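Local structure of putative enoyl-CoA hydratase (Streptomyces avermitilis, 3GKB) at the interface of chains A and B. The protein is a putative enoyl-CoA hydratase of the crotonase family, which probably acts on acyl-CoA thioesters. Residues are numbered along the deposited sequence; one frame, centred on the assembly and turned at random. Chains: chain A/B, Putative enoyl-CoA hydratase.

Contact 1: the interface of chains A and B. Residues chain A 215-217, 219-220, 222-223; chain B 145, 149-150, 156, 169, 172-173, 239, 243.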
loop_
_atom_site.group_PDB
_atom_site.type_symbol
_atom_site.label_atom_id
_atom_site.label_comp_id
_atom_site.label_asym_id
_atom_site.label_seq_id
_atom_site.Cartn_x
_atom_site.Cartn_y
_atom_site.Cartn_z
ATOM N N GLY A 215 -2.670 10.135 27.360
ATOM C CA GLY A 215 -3.832 10.025 26.487
ATOM C C GLY A 215 -3.603 10.092 24.983
ATOM O O GLY A 215 -4.501 9.743 24.199
ATOM N N VAL A 216 -2.426 10.531 24.558
ATOM C CA VAL A 216 -2.189 10.657 23.100
ATOM C C VAL A 216 -2.092 9.304 22.424
ATOM O O VAL A 216 -2.701 9.064 21.352
ATOM C CB VAL A 216 -0.971 11.543 22.796
ATOM C CG1 VAL A 216 -0.655 11.537 21.307
ATOM C CG2 VAL A 216 -1.226 13.022 23.245
ATOM N N ILE A 217 -1.313 8.400 23.016
ATOM C CA ILE A 217 -1.189 7.050 22.428
ATOM C C ILE A 217 -2.565 6.403 22.375
ATOM O O ILE A 217 -2.967 5.881 21.330
ATOM C CB ILE A 217 -0.221 6.162 23.202
ATOM C CG1 ILE A 217 1.196 6.681 23.047
ATOM C CG2 ILE A 217 -0.359 4.686 22.739
ATOM C CD1 ILE A 217 2.194 6.078 24.020
ATOM N N ALA A 219 -5.524 7.801 22.273
ATOM C CA ALA A 219 -6.326 8.479 21.236
ATOM C C ALA A 219 -5.959 8.026 19.828
ATOM O O ALA A 219 -6.844 7.719 19.028
ATOM C CB ALA A 219 -6.249 10.009 21.365
ATOM N N ALA A 220 -4.666 7.952 19.533
ATOM C CA ALA A 220 -4.204 7.444 18.248
ATOM C C ALA A 220 -4.726 6.012 17.975
ATOM O O ALA A 220 -5.230 5.711 16.876
ATOM C CB ALA A 220 -2.657 7.477 18.194
ATOM N N ARG A 222 -7.308 4.464 19.328
ATOM C CA ARG A 222 -8.746 4.552 19.158
ATOM C C ARG A 222 -9.105 5.024 17.739
ATOM O O ARG A 222 -10.038 4.490 17.128
ATOM C CB ARG A 222 -9.337 5.515 20.185
ATOM C CG ARG A 222 -10.785 5.822 19.992
ATOM C CD ARG A 222 -11.239 6.677 21.183
ATOM N NE ARG A 222 -12.658 7.004 21.205
ATOM C CZ ARG A 222 -13.221 7.768 22.143
ATOM N NH1 ARG A 222 -12.490 8.295 23.122
ATOM N NH2 ARG A 222 -14.518 8.006 22.100
ATOM N N SER A 223 -8.391 6.024 17.227
ATOM C CA SER A 223 -8.615 6.508 15.836
ATOM C C SER A 223 -8.160 5.558 14.725
ATOM O O SER A 223 -8.707 5.602 13.601
ATOM C CB SER A 223 -7.946 7.877 15.627
ATOM O OG SER A 223 -6.554 7.746 15.367
ATOM N N ALA B 145 0.364 15.229 17.791
ATOM C CA ALA B 145 0.738 14.487 18.990
ATOM C C ALA B 145 1.627 15.304 19.920
ATOM O O ALA B 145 1.525 15.184 21.143
ATOM C CB ALA B 145 1.413 13.122 18.622
ATOM N N ILE B 149 -2.531 16.373 21.259
ATOM C CA ILE B 149 -3.763 15.976 20.581
ATOM C C ILE B 149 -3.427 14.928 19.515
ATOM O O ILE B 149 -2.343 14.313 19.558
ATOM C CB ILE B 149 -4.547 17.217 20.060
ATOM C CG1 ILE B 149 -3.754 17.993 18.995
ATOM C CG2 ILE B 149 -4.878 18.160 21.246
ATOM C CD1 ILE B 149 -4.589 19.045 18.218
ATOM N N ILE B 150 -4.380 14.613 18.651
ATOM C CA ILE B 150 -4.116 13.800 17.475
ATOM C C ILE B 150 -4.672 14.567 16.268
ATOM O O ILE B 150 -5.359 15.565 16.439
ATOM C CB ILE B 150 -4.725 12.361 17.582
ATOM C CG1 ILE B 150 -6.258 12.384 17.854
ATOM C CG2 ILE B 150 -4.029 11.552 18.676
ATOM C CD1 ILE B 150 -6.994 11.221 17.254
ATOM N N THR B 156 -5.697 10.982 10.275
ATOM C CA THR B 156 -5.528 9.588 10.697
ATOM C C THR B 156 -6.129 8.644 9.636
ATOM O O THR B 156 -5.546 7.607 9.305
ATOM C CB THR B 156 -6.148 9.284 12.075
ATOM O OG1 THR B 156 -7.562 9.440 12.031
ATOM C CG2 THR B 156 -5.531 10.152 13.188
ATOM N N LEU B 169 0.296 4.925 12.236
ATOM C CA LEU B 169 0.621 5.077 13.665
ATOM C C LEU B 169 2.027 5.629 13.827
ATOM O O LEU B 169 2.287 6.468 14.683
ATOM C CB LEU B 169 0.534 3.731 14.383
ATOM C CG LEU B 169 -0.858 3.271 14.785
ATOM C CD1 LEU B 169 -0.731 1.816 15.231
ATOM C CD2 LEU B 169 -1.477 4.175 15.913
ATOM N N VAL B 172 1.822 9.423 12.914
ATOM C CA VAL B 172 1.110 10.180 13.940
ATOM C C VAL B 172 1.878 10.263 15.281
ATOM O O VAL B 172 1.971 11.335 15.879
ATOM C CB VAL B 172 -0.301 9.605 14.111
ATOM C CG1 VAL B 172 -0.983 10.139 15.360
ATOM C CG2 VAL B 172 -1.137 9.912 12.804
ATOM N N LEU B 173 2.455 9.145 15.717
ATOM C CA LEU B 173 3.047 9.087 17.053
ATOM C C LEU B 173 4.505 9.523 17.064
ATOM O O LEU B 173 4.938 10.138 18.022
ATOM C CB LEU B 173 2.831 7.702 17.670
ATOM C CG LEU B 173 1.381 7.392 18.063
ATOM C CD1 LEU B 173 1.243 5.957 18.561
ATOM C CD2 LEU B 173 0.798 8.364 19.136
ATOM N N ALA B 239 -12.017 10.524 19.310
ATOM C CA ALA B 239 -10.713 10.377 19.942
ATOM C C ALA B 239 -10.042 11.736 20.104
ATOM O O ALA B 239 -9.472 12.025 21.152
ATOM C CB ALA B 239 -9.821 9.417 19.120
ATOM N N THR B 243 -8.984 14.277 23.668
ATOM C CA THR B 243 -7.668 14.805 24.043
ATOM C C THR B 243 -7.741 16.243 24.590
ATOM O O THR B 243 -6.891 16.636 25.385
ATOM C CB THR B 243 -6.619 14.705 22.871
ATOM O OG1 THR B 243 -6.979 15.580 21.792
ATOM C CG2 THR B 243 -6.514 13.271 22.369
#
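Between two subunits of this crotonase-family protein, one short helix, A:216-223, lies in a groove of chain B walled by helices 165-174 and 230-243 and floored by the B:Ile149-B:Ile150 segment. On chain A the tight part rests on small side chains, A:Ala219 and A:Ala220. The methyl of A:Ala219 meets the methyl branch of B:Thr243, with CB and CG2 3.4 Å apart, closer than carbon atoms usually pack. B:Thr243 can present this branch because its hydroxyl takes the crowded position between backbone N and carbonyl carbon (chi1 67°). CB of B:Ala239 presses on the carbonyl O of A:Ala219 at 3.4 Å. Behind it, CG2 of B:Ile150 lies 3.8 Å from CB of A:Ala219, while CD1 of the same isoleucine reaches on toward A:Ser223. On the other flank, CB of A:Ala220 touches the branch CD2 of B:Leu173 at 3.7 Å. A:Val216, its CG1 anti to the backbone N, puts that methyl 3.7 Å from CB of B:Ala145. Packing loosens toward the helix end. There OG of A:Ser223 turns back to O of A:Ala220, 2.9 Å away and approached from above the carbonyl plane. A:Arg222, with CG anti to the backbone N (chi1 172°) and the chain straight on to NE, passes B:Ala239, CD 3.7 Å from CB, yet little of it is buried. An alanine here, lacking CG, CD and the guanidinium, would probably thin the cover over B:Ala239.

Contact 2: the interface of chains A and B. Residues chain A 212-216; chain B 145, 148, 246, 248, 252.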
loop_
_atom_site.group_PDB
_atom_site.type_symbol
_atom_site.label_atom_id
_atom_site.label_comp_id
_atom_site.label_asym_id
_atom_site.label_seq_id
_atom_site.Cartn_x
_atom_site.Cartn_y
_atom_site.Cartn_z
ATOM N N LEU A 212 5.271 11.494 24.943
ATOM C CA LEU A 212 4.011 12.150 24.587
ATOM C C LEU A 212 3.112 12.264 25.815
ATOM O O LEU A 212 3.126 11.403 26.678
ATOM C CB LEU A 212 3.262 11.398 23.474
ATOM C CG LEU A 212 3.950 11.334 22.116
ATOM C CD1 LEU A 212 3.156 10.384 21.203
ATOM C CD2 LEU A 212 4.199 12.778 21.501
ATOM N N PRO A 213 2.313 13.345 25.894
ATOM C CA PRO A 213 1.462 13.500 27.060
ATOM C C PRO A 213 0.402 12.416 27.191
ATOM O O PRO A 213 0.065 11.704 26.214
ATOM C CB PRO A 213 0.808 14.883 26.866
ATOM C CG PRO A 213 1.120 15.310 25.533
ATOM C CD PRO A 213 2.254 14.490 24.986
ATOM N N ASP A 214 -0.099 12.287 28.416
ATOM C CA ASP A 214 -1.093 11.303 28.780
ATOM C C ASP A 214 -2.234 11.314 27.776
ATOM O O ASP A 214 -2.686 12.392 27.362
ATOM C CB ASP A 214 -1.662 11.621 30.179
ATOM N N GLY A 215 -2.670 10.135 27.360
ATOM C CA GLY A 215 -3.832 10.025 26.487
ATOM C C GLY A 215 -3.603 10.092 24.983
ATOM O O GLY A 215 -4.501 9.743 24.199
ATOM N N VAL A 216 -2.426 10.531 24.558
ATOM C CA VAL A 216 -2.189 10.657 23.100
ATOM C C VAL A 216 -2.092 9.304 22.424
ATOM O O VAL A 216 -2.701 9.064 21.352
ATOM C CB VAL A 216 -0.971 11.543 22.796
ATOM C CG1 VAL A 216 -0.655 11.537 21.307
ATOM C CG2 VAL A 216 -1.226 13.022 23.245
ATOM N N ALA B 145 0.364 15.229 17.791
ATOM C CA ALA B 145 0.738 14.487 18.990
ATOM C C ALA B 145 1.627 15.304 19.920
ATOM O O ALA B 145 1.525 15.184 21.143
ATOM C CB ALA B 145 1.413 13.122 18.622
ATOM N N GLY B 148 -0.254 17.564 22.190
ATOM C CA GLY B 148 -1.081 16.834 23.134
ATOM C C GLY B 148 -2.417 16.396 22.592
ATOM O O GLY B 148 -3.323 16.073 23.360
ATOM N N LEU B 246 -8.179 16.831 28.480
ATOM C CA LEU B 246 -6.984 16.728 29.320
ATOM C C LEU B 246 -6.166 18.024 29.242
ATOM O O LEU B 246 -6.187 18.700 28.202
ATOM C CB LEU B 246 -6.119 15.530 28.864
ATOM C CG LEU B 246 -6.891 14.212 28.712
ATOM C CD1 LEU B 246 -6.038 13.148 28.010
ATOM C CD2 LEU B 246 -7.367 13.721 30.103
ATOM N N ALA B 248 -2.945 18.961 29.076
ATOM C CA ALA B 248 -1.728 19.128 28.285
ATOM C C ALA B 248 -1.918 19.963 27.029
ATOM O O ALA B 248 -1.077 20.798 26.741
ATOM C CB ALA B 248 -1.098 17.760 27.924
ATOM N N LEU B 252 0.435 23.101 26.146
ATOM C CA LEU B 252 1.428 22.967 25.066
ATOM C C LEU B 252 1.173 23.977 23.947
ATOM O O LEU B 252 2.106 24.545 23.369
ATOM C CB LEU B 252 1.462 21.518 24.522
ATOM C CG LEU B 252 1.969 20.399 25.455
ATOM C CD1 LEU B 252 1.727 18.991 24.848
ATOM C CD2 LEU B 252 3.450 20.581 25.814
#
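A:Pro213, B:Leu246 and B:Ala145 bury the most surface in this apolar patch, where the loop leading into helix A:216-223 rests against chain B. The proline ring points its outer carbons into the partner. Its CG is 3.6 Å from CA of B:Gly148, a place where the lack of a side chain lets the ring come down onto the main chain. The neighbouring ring carbon CB of A:Pro213 meets the methyl CB of B:Ala248 at 3.6 Å, at the start of helix B:248-258. One turn further along that helix, B:Leu252 crosses the ring obliquely and offers CD1 to CG of A:Pro213 at 3.8 Å. B:Leu246 approaches from another side: its CG stands anti to the carbonyl carbon (chi1 -50°), and its CD1 lies 3.5 Å from the main-chain O of A:Asp214, whose side chain is incomplete in the model. B:Ala145, in the 3-10 helix 144-147, has its carbonyl O 3.6 Å from CD2 of A:Leu212. A:Val216 adds its second methyl, CG2, which sits 3.6 Å from the carbonyl carbon of B:Gly148. Shape rather than polar pairing therefore seats the loop, and the patch probably helps fix the start of helix A:216-223 against the neighbouring subunit.

Contact 3: the interface of chains A and B. Residues chain A 108, 130, 205, 209, 212; chain B 146, 169-170, 173-174.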
loop_
_atom_site.group_PDB
_atom_site.type_symbol
_atom_site.label_atom_id
_atom_site.label_comp_id
_atom_site.label_asym_id
_atom_site.label_seq_id
_atom_site.Cartn_x
_atom_site.Cartn_y
_atom_site.Cartn_z
ATOM N N VAL A 108 2.459 1.189 22.408
ATOM C CA VAL A 108 3.080 1.092 21.078
ATOM C C VAL A 108 4.129 -0.016 21.097
ATOM O O VAL A 108 5.001 -0.028 21.946
ATOM C CB VAL A 108 3.722 2.409 20.661
ATOM C CG1 VAL A 108 4.385 2.254 19.264
ATOM C CG2 VAL A 108 2.653 3.483 20.649
ATOM N N MET A 130 5.028 -1.194 14.697
ATOM C CA MET A 130 6.065 -0.775 13.753
ATOM C C MET A 130 7.301 -1.677 13.843
ATOM O O MET A 130 7.591 -2.284 14.895
ATOM C CB MET A 130 6.396 0.740 13.881
ATOM C CG MET A 130 6.644 1.318 15.232
ATOM S SD MET A 130 6.458 3.202 15.396
ATOM C CE MET A 130 4.731 3.461 15.794
ATOM N N VAL A 205 12.952 7.124 18.485
ATOM C CA VAL A 205 11.513 6.950 18.270
ATOM C C VAL A 205 10.803 6.507 19.574
ATOM O O VAL A 205 9.750 7.052 19.950
ATOM C CB VAL A 205 11.267 5.962 17.108
ATOM C CG1 VAL A 205 9.843 5.362 17.195
ATOM C CG2 VAL A 205 11.492 6.732 15.792
ATOM N N ILE A 209 8.014 8.816 21.587
ATOM C CA ILE A 209 6.632 8.348 21.780
ATOM C C ILE A 209 6.305 8.215 23.270
ATOM O O ILE A 209 5.218 8.606 23.688
ATOM C CB ILE A 209 6.399 7.033 20.994
ATOM C CG1 ILE A 209 6.481 7.301 19.482
ATOM C CG2 ILE A 209 5.026 6.426 21.291
ATOM C CD1 ILE A 209 6.491 5.955 18.688
ATOM N N LEU A 212 5.271 11.494 24.943
ATOM C CA LEU A 212 4.011 12.150 24.587
ATOM C C LEU A 212 3.112 12.264 25.815
ATOM O O LEU A 212 3.126 11.403 26.678
ATOM C CB LEU A 212 3.262 11.398 23.474
ATOM C CG LEU A 212 3.950 11.334 22.116
ATOM C CD1 LEU A 212 3.156 10.384 21.203
ATOM C CD2 LEU A 212 4.199 12.778 21.501
ATOM N N LEU B 146 2.485 16.148 19.340
ATOM C CA LEU B 146 3.381 17.017 20.128
ATOM C C LEU B 146 2.676 18.229 20.779
ATOM O O LEU B 146 3.243 18.875 21.684
ATOM C CB LEU B 146 4.571 17.484 19.283
ATOM C CG LEU B 146 5.443 16.364 18.716
ATOM C CD1 LEU B 146 6.624 16.923 17.937
ATOM C CD2 LEU B 146 5.904 15.375 19.766
ATOM N N LEU B 169 0.296 4.925 12.236
ATOM C CA LEU B 169 0.621 5.077 13.665
ATOM C C LEU B 169 2.027 5.629 13.827
ATOM O O LEU B 169 2.287 6.468 14.683
ATOM C CB LEU B 169 0.534 3.731 14.383
ATOM C CG LEU B 169 -0.858 3.271 14.785
ATOM C CD1 LEU B 169 -0.731 1.816 15.231
ATOM C CD2 LEU B 169 -1.477 4.175 15.913
ATOM N N GLU B 170 2.954 5.142 12.990
ATOM C CA GLU B 170 4.294 5.689 12.984
ATOM C C GLU B 170 4.248 7.200 12.681
ATOM O O GLU B 170 4.859 7.989 13.399
ATOM C CB GLU B 170 5.185 4.973 11.964
ATOM C CG GLU B 170 6.616 5.557 11.896
ATOM C CD GLU B 170 7.411 5.081 10.666
ATOM O OE1 GLU B 170 6.887 4.294 9.846
ATOM O OE2 GLU B 170 8.538 5.552 10.506
ATOM N N LEU B 173 2.455 9.145 15.717
ATOM C CA LEU B 173 3.047 9.087 17.053
ATOM C C LEU B 173 4.505 9.523 17.064
ATOM O O LEU B 173 4.938 10.138 18.022
ATOM C CB LEU B 173 2.831 7.702 17.670
ATOM C CG LEU B 173 1.381 7.392 18.063
ATOM C CD1 LEU B 173 1.243 5.957 18.561
ATOM C CD2 LEU B 173 0.798 8.364 19.136
ATOM N N THR B 174 5.273 9.264 16.002
ATOM C CA THR B 174 6.648 9.798 15.955
ATOM C C THR B 174 6.594 11.308 15.737
ATOM O O THR B 174 7.480 12.041 16.160
ATOM C CB THR B 174 7.575 9.158 14.895
ATOM O OG1 THR B 174 7.162 9.487 13.561
ATOM C CG2 THR B 174 7.642 7.668 15.062
#
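A hydrophobic subunit interface is formed where the C-terminal end of helix B:165-174 packs against strands A:108-113 and A:130-134 and helix A:195-210; it probably helps hold together the three-subunit assembly. B:Leu173 buries the most surface here and uses both branches. The side chains of B:Leu173 and A:Val108 pass each other in opposite directions, CD1 3.5 Å from CG2. CD2 of B:Leu173 turns to CD1 of A:Leu212 at 3.7 Å, the two leucines crossing at about a right angle. A:Ile209 also crosses B:Leu173 at about a right angle, with CG1 3.5 Å from its carbonyl O, and so covers the helix end. The other branch of A:Leu212, CD2, meets CD2 of B:Leu146 obliquely at 3.6 Å. B:Thr174 turns its methyl toward A:Val205, CG2 to CG1 at 3.8 Å. Its hydroxyl, in the crowded position between backbone N and carbonyl carbon (chi1 68°), instead gives a hydrogen bond from OG1 to O of B:Glu170, 2.8 Å long and from above the carbonyl plane; this holds the methyl turned outward and the polar group within its own helix. A:Met130, bent at its last torsion (chi3 89°), lays its terminal CE 3.6 Å from CA of B:Glu170, touching backbone rather than the carboxylate. The patch thus anchors one subunit's helix on the strands and helix of the next, and probably adds to the apolar adhesion between subunits.

Contact 4: the interface of chains A and B. Residues chain A 132, 184, 187, 189-191, 201; chain B 166-167, 170, 178, 182, 186.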
loop_
_atom_site.group_PDB
_atom_site.type_symbol
_atom_site.label_atom_id
_atom_site.label_comp_id
_atom_site.label_asym_id
_atom_site.label_seq_id
_atom_site.Cartn_x
_atom_site.Cartn_y
_atom_site.Cartn_z
ATOM N N PHE A 132 11.423 -1.782 12.417
ATOM C CA PHE A 132 12.571 -1.143 11.769
ATOM C C PHE A 132 13.687 -2.178 11.687
ATOM O O PHE A 132 13.966 -2.904 12.662
ATOM C CB PHE A 132 13.012 0.077 12.592
ATOM C CG PHE A 132 11.918 1.104 12.793
ATOM C CD1 PHE A 132 11.486 1.895 11.744
ATOM C CD2 PHE A 132 11.291 1.233 14.007
ATOM C CE1 PHE A 132 10.484 2.864 11.916
ATOM C CE2 PHE A 132 10.259 2.195 14.187
ATOM C CZ PHE A 132 9.858 2.979 13.132
ATOM N N ALA A 184 10.786 -3.444 3.243
ATOM C CA ALA A 184 10.317 -2.074 3.480
ATOM C C ALA A 184 9.583 -1.538 2.255
ATOM O O ALA A 184 8.510 -0.944 2.393
ATOM C CB ALA A 184 11.473 -1.144 3.862
ATOM N N GLY A 187 6.177 -2.821 2.163
ATOM C CA GLY A 187 5.386 -2.432 3.315
ATOM C C GLY A 187 5.253 -3.496 4.402
ATOM O O GLY A 187 4.514 -3.299 5.325
ATOM N N ILE A 189 7.563 -4.285 6.555
ATOM C CA ILE A 189 8.082 -3.518 7.686
ATOM C C ILE A 189 7.979 -2.014 7.392
ATOM O O ILE A 189 7.697 -1.605 6.257
ATOM C CB ILE A 189 9.529 -3.916 8.017
ATOM C CG1 ILE A 189 10.463 -3.580 6.827
ATOM C CG2 ILE A 189 9.600 -5.370 8.395
ATOM C CD1 ILE A 189 11.985 -3.778 7.097
ATOM N N ASN A 190 8.209 -1.189 8.404
ATOM C CA ASN A 190 8.113 0.232 8.237
ATOM C C ASN A 190 9.285 0.865 7.477
ATOM O O ASN A 190 9.058 1.688 6.603
ATOM C CB ASN A 190 7.931 0.950 9.600
ATOM C CG ASN A 190 6.604 0.612 10.263
ATOM O OD1 ASN A 190 6.336 -0.543 10.550
ATOM N ND2 ASN A 190 5.755 1.623 10.481
ATOM N N ARG A 191 10.516 0.500 7.842
ATOM C CA ARG A 191 11.697 1.143 7.325
ATOM C C ARG A 191 12.921 0.234 7.495
ATOM O O ARG A 191 13.025 -0.533 8.479
ATOM C CB ARG A 191 11.981 2.463 8.058
ATOM C CG ARG A 191 12.745 3.494 7.203
ATOM C CD ARG A 191 11.799 4.279 6.374
ATOM N NE ARG A 191 10.916 5.071 7.235
ATOM C CZ ARG A 191 11.231 6.233 7.801
ATOM N NH1 ARG A 191 12.390 6.837 7.567
ATOM N NH2 ARG A 191 10.355 6.815 8.587
ATOM N N TYR A 201 18.227 5.022 16.089
ATOM C CA TYR A 201 16.960 5.360 15.424
ATOM C C TYR A 201 15.781 4.866 16.255
ATOM O O TYR A 201 14.894 5.631 16.578
ATOM C CB TYR A 201 16.891 4.771 14.015
ATOM C CG TYR A 201 15.717 5.285 13.204
ATOM C CD1 TYR A 201 15.894 6.282 12.247
ATOM C CD2 TYR A 201 14.420 4.798 13.410
ATOM C CE1 TYR A 201 14.813 6.770 11.510
ATOM C CE2 TYR A 201 13.339 5.290 12.685
ATOM C CZ TYR A 201 13.538 6.272 11.749
ATOM O OH TYR A 201 12.474 6.754 11.018
ATOM N N ASN B 166 -0.026 0.555 10.112
ATOM C CA ASN B 166 1.272 0.495 10.772
ATOM C C ASN B 166 2.067 1.780 10.570
ATOM O O ASN B 166 2.608 2.351 11.511
ATOM C CB ASN B 166 2.078 -0.695 10.287
ATOM C CG ASN B 166 1.430 -2.013 10.636
ATOM O OD1 ASN B 166 0.846 -2.660 9.779
ATOM N ND2 ASN B 166 1.517 -2.416 11.912
ATOM N N ARG B 167 2.153 2.208 9.327
ATOM C CA ARG B 167 2.781 3.463 8.992
ATOM C C ARG B 167 2.007 4.711 9.406
ATOM O O ARG B 167 2.624 5.718 9.702
ATOM C CB ARG B 167 3.156 3.493 7.500
ATOM C CG ARG B 167 4.362 2.594 7.210
ATOM C CD ARG B 167 4.600 2.405 5.731
ATOM N NE ARG B 167 5.948 1.916 5.462
ATOM C CZ ARG B 167 6.350 1.425 4.280
ATOM N NH1 ARG B 167 5.505 1.329 3.243
ATOM N NH2 ARG B 167 7.597 1.019 4.145
ATOM N N GLU B 170 2.954 5.142 12.990
ATOM C CA GLU B 170 4.294 5.689 12.984
ATOM C C GLU B 170 4.248 7.200 12.681
ATOM O O GLU B 170 4.859 7.989 13.399
ATOM C CB GLU B 170 5.185 4.973 11.964
ATOM C CG GLU B 170 6.616 5.557 11.896
ATOM C CD GLU B 170 7.411 5.081 10.666
ATOM O OE1 GLU B 170 6.887 4.294 9.846
ATOM O OE2 GLU B 170 8.538 5.552 10.506
ATOM N N PHE B 178 8.575 14.081 7.700
ATOM C CA PHE B 178 8.961 13.120 6.675
ATOM C C PHE B 178 9.424 13.853 5.430
ATOM O O PHE B 178 8.802 14.799 5.005
ATOM C CB PHE B 178 7.780 12.196 6.339
ATOM C CG PHE B 178 7.544 11.167 7.377
ATOM C CD1 PHE B 178 7.858 9.827 7.136
ATOM C CD2 PHE B 178 7.067 11.521 8.623
ATOM C CE1 PHE B 178 7.674 8.880 8.115
ATOM C CE2 PHE B 178 6.898 10.553 9.625
ATOM C CZ PHE B 178 7.203 9.239 9.356
ATOM N N THR B 182 10.564 9.639 1.393
ATOM C CA THR B 182 9.911 8.739 2.341
ATOM C C THR B 182 8.392 8.811 2.228
ATOM O O THR B 182 7.710 7.783 2.210
ATOM C CB THR B 182 10.377 8.966 3.804
ATOM O OG1 THR B 182 11.809 8.995 3.847
ATOM C CG2 THR B 182 9.856 7.850 4.700
ATOM N N TYR B 186 6.049 5.626 1.095
ATOM C CA TYR B 186 4.915 5.231 1.947
ATOM C C TYR B 186 3.568 5.309 1.207
ATOM O O TYR B 186 2.636 4.602 1.554
ATOM C CB TYR B 186 4.857 6.099 3.211
ATOM C CG TYR B 186 5.777 5.681 4.360
ATOM C CD1 TYR B 186 6.956 4.949 4.149
ATOM C CD2 TYR B 186 5.469 6.034 5.655
ATOM C CE1 TYR B 186 7.749 4.589 5.202
ATOM C CE2 TYR B 186 6.263 5.677 6.705
ATOM C CZ TYR B 186 7.409 4.945 6.478
ATOM O OH TYR B 186 8.200 4.557 7.542
HETATM O O HOH W 1 10.133 6.703 12.248
#
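Past helix A:180-186 the main chain turns through A:Gly187 with a positive phi of 90°, and A:Asn190 keeps a helix-like conformation before A:Arg191 extends into strand 191-193. O of A:Ala184, from the last turn of the helix, and O of A:Asn190, beyond the turn, both face chain B. B:Arg167, extended from CG to NE, grips them with one nitrogen: its NH2 donates to O of A:Ala184 at 2.8 Å and to O of A:Asn190 at 2.9 Å, each from above the carbonyl plane. Within chain B, NE of B:Arg167 lies over one face of the B:Tyr186 ring, toward its rim. A methionine here, without the guanidinium that bonds both carbonyls, would probably leave the turn less firmly held against chain B. B:Glu170 is the second hub. Its OE1 takes bonds from ND2 of A:Asn190, nearly straight (169°) at 3.0 Å and from above the carboxylate plane, and from the phenol OH of B:Tyr186 at 2.7 Å, on the syn lone pair. Its OE2 uses its own syn lone pair for a salt bridge to NH2 of A:Arg191, 2.9 Å away, and reaches A:Tyr201 through a water. The positive charge of A:Arg191, with the donors on OE1, would probably favour an ionised carboxylate. A:Arg191, bent at chi2 and chi3, also gives NE to OH of B:Tyr186 at 2.8 Å, while CG2 of B:Thr182 sits over the centre of its guanidinium. In the fold, the site joins helices B:165-174 and B:180-186 to the turn leading into strand A:191-193.

Helix B:165-174 runs through contacts 1, 3 and 4: B:Leu169 and B:Leu173 belong to both contact 1 and contact 3, and B:Glu170 to both contact 3 and contact 4. A:Gly215 and A:Val216 tie contact 1 to contact 2, as does B:Ala145, while A:Leu212 joins contact 2 to contact 3. Centres of C-alpha atoms lie about 9 Å apart for contacts 1 and 2 and for contacts 1 and 3, but about 23 Å for contacts 2 and 4. The interface thus grades from apolar packing to a polar, charged end, which may help orient the subunits in the three-copy assembly.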